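Side-chain contact in substrate binding periplasmic protein (Ralstonia solanacearum, PDB 3LOP), which binds leucine in a pocket between its domains and probably serves as the periplasmic solute-binding component of a transport system: residues 134-138 against 139-143. Numbering follows the deposited sequence.
Sequences TALVT and IGVTR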
ATOM      1  N   THR A 134      16.652   8.945   7.809  1.00  7.19           N
ATOM      2  CA  THR A 134      17.304  10.208   8.135  1.00  8.26           C
ATOM      3  C   THR A 134      16.968  10.616   9.567  1.00  7.92           C
ATOM      4  O   THR A 134      17.802  11.190  10.268  1.00  8.07           O
ATOM      5  CB  THR A 134      16.883  11.324   7.161  1.00  9.10           C
ATOM      6  OG1 THR A 134      17.313  10.981   5.841  1.00 11.77           O
ATOM      7  CG2 THR A 134      17.518  12.649   7.557  1.00 11.13           C
ATOM      8  N   ALA A 135      15.748  10.313  10.002  1.00  6.63           N
ATOM      9  CA  ALA A 135      15.332  10.636  11.362  1.00  6.87           C
ATOM     10  C   ALA A 135      16.192   9.853  12.354  1.00  7.55           C
ATOM     11  O   ALA A 135      16.618  10.394  13.375  1.00  8.81           O
ATOM     12  CB  ALA A 135      13.858  10.298  11.558  1.00  6.97           C
ATOM     13  N   LEU A 136      16.449   8.583  12.046  1.00  6.75           N
ATOM     14  CA  LEU A 136      17.267   7.736  12.914  1.00  8.22           C
ATOM     15  C   LEU A 136      18.694   8.261  12.993  1.00  6.87           C
ATOM     16  O   LEU A 136      19.261   8.390  14.079  1.00  6.66           O
ATOM     17  CB  LEU A 136      17.298   6.296  12.394  1.00  9.13           C
ATOM     18  CG  LEU A 136      16.052   5.416  12.547  1.00 12.37           C
ATOM     19  CD1 LEU A 136      16.273   4.111  11.805  1.00 12.89           C
ATOM     20  CD2 LEU A 136      15.772   5.151  14.012  1.00 13.96           C
ATOM     21  N   VAL A 137      19.270   8.553  11.832  1.00  7.00           N
ATOM     22  CA  VAL A 137      20.632   9.066  11.763  1.00  6.57           C
ATOM     23  C   VAL A 137      20.743  10.378  12.531  1.00  6.52           C
ATOM     24  O   VAL A 137      21.714  10.606  13.251  1.00  5.60           O
ATOM     25  CB  VAL A 137      21.062   9.295  10.293  1.00  5.39           C
ATOM     26  CG1 VAL A 137      22.390  10.038  10.235  1.00  7.64           C
ATOM     27  CG2 VAL A 137      21.183   7.960   9.572  1.00  6.34           C
ATOM     28  N   THR A 138      19.735  11.235  12.386  1.00  7.13           N
ATOM     29  CA  THR A 138      19.750  12.525  13.060  1.00  7.71           C
ATOM     30  C   THR A 138      19.789  12.394  14.580  1.00  9.21           C
ATOM     31  O   THR A 138      20.374  13.239  15.259  1.00  9.12           O
ATOM     32  CB  THR A 138      18.537  13.380  12.639  1.00  8.89           C
ATOM     33  OG1 THR A 138      18.610  13.634  11.228  1.00  9.52           O
ATOM     34  CG2 THR A 138      18.528  14.714  13.384  1.00 10.76           C
ATOM     35  N   ILE A 139      19.179  11.339  15.116  1.00  9.44           N
ATOM     36  CA  ILE A 139      19.181  11.138  16.560  1.00 10.76           C
ATOM     37  C   ILE A 139      20.368  10.305  17.038  1.00 10.07           C
ATOM     38  O   ILE A 139      20.422   9.906  18.198  1.00 11.05           O
ATOM     39  CB  ILE A 139      17.874  10.477  17.064  1.00 13.76           C
ATOM     40  CG1 ILE A 139      17.712   9.085  16.459  1.00 16.24           C
ATOM     41  CG2 ILE A 139      16.687  11.361  16.721  1.00 17.33           C
ATOM     42  CD1 ILE A 139      16.546   8.307  17.034  1.00 20.76           C
ATOM     43  N   GLY A 140      21.309  10.027  16.140  1.00  8.66           N
ATOM     44  CA  GLY A 140      22.499   9.290  16.533  1.00  7.30           C
ATOM     45  C   GLY A 140      22.625   7.811  16.236  1.00  7.10           C
ATOM     46  O   GLY A 140      23.641   7.206  16.588  1.00  7.94           O
ATOM     47  N   VAL A 141      21.620   7.216  15.605  1.00  4.93           N
ATOM     48  CA  VAL A 141      21.683   5.795  15.281  1.00  5.20           C
ATOM     49  C   VAL A 141      22.717   5.540  14.190  1.00  5.77           C
ATOM     50  O   VAL A 141      22.759   6.251  13.186  1.00  6.24           O
ATOM     51  CB  VAL A 141      20.311   5.273  14.806  1.00  5.49           C
ATOM     52  CG1 VAL A 141      20.430   3.840  14.308  1.00  7.22           C
ATOM     53  CG2 VAL A 141      19.316   5.349  15.950  1.00  7.95           C
ATOM     54  N   THR A 142      23.554   4.528  14.392  1.00  5.75           N
ATOM     55  CA  THR A 142      24.573   4.188  13.407  1.00  5.71           C
ATOM     56  C   THR A 142      24.551   2.717  13.006  1.00  5.90           C
ATOM     57  O   THR A 142      25.143   2.342  11.996  1.00  6.59           O
ATOM     58  CB  THR A 142      25.982   4.515  13.921  1.00  7.04           C
ATOM     59  OG1 THR A 142      26.216   3.811  15.147  1.00  8.42           O
ATOM     60  CG2 THR A 142      26.127   6.008  14.149  1.00  7.56           C
ATOM     61  N   ARG A 143      23.868   1.886  13.787  1.00  4.89           N
ATOM     62  CA  ARG A 143      23.808   0.459  13.493  1.00  5.51           C
ATOM     63  C   ARG A 143      22.391   0.025  13.167  1.00  4.67           C
ATOM     64  O   ARG A 143      21.555  -0.142  14.054  1.00  4.55           O
ATOM     65  CB  ARG A 143      24.357  -0.338  14.678  1.00  5.89           C
ATOM     66  CG  ARG A 143      25.801   0.028  15.006  1.00  5.33           C
ATOM     67  CD  ARG A 143      26.418  -0.918  16.024  1.00  6.77           C
ATOM     68  NE  ARG A 143      25.844  -0.793  17.362  1.00  9.18           N
ATOM     69  CZ  ARG A 143      26.121   0.191  18.213  1.00 10.57           C
ATOM     70  NH1 ARG A 143      26.970   1.153  17.876  1.00 11.66           N
ATOM     71  NH2 ARG A 143      25.552   0.206  19.411  1.00 12.55           N
TER
HETATM   72  O   HOH W   1      23.888   8.807  13.377  1.00  8.79           O
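L136 and V141 touch where helix 125-138 ends in a Schellman motif, far out on the surface of the chain. The L136 carbonyl accepts the N-H of V141, with L136 O to V141 N at 3.0 Å. The bond is fairly straight (156°), but the donor stands above the carbonyl plane. The G140 N-H turns back to V137, with G140 N to V137 O at 3.0 Å. G140 has positive phi (101°), where a CB would press on the carbonyl oxygen of I139. I139 N makes the last helical bond to A135 O and a weak second one to L136 O. A bridging water gives one hydrogen to V137 O and the other to V141 O, at 2.8 Å from each oxygen. T134 O is gripped twice by T138, by its N and by its OG1, from opposite faces of the carbonyl plane. T138 OG1 lies 2.7 Å from T134 O. The apolar contact lies beside the L136 carbonyl. CB of L136 meets CB of V141 at 4.0 Å, and the two side chains cross obliquely. Beyond the motif, Q198 OE1 accepts from the backbone N of both T142 and R143, as the chain enters strand 144-149 of the four-stranded parallel sheet. At I139, chi1 of 63° sets CG1 between backbone N and carbonyl carbon, which presses I139 CG1 to a short 2.9 Å from L136 O.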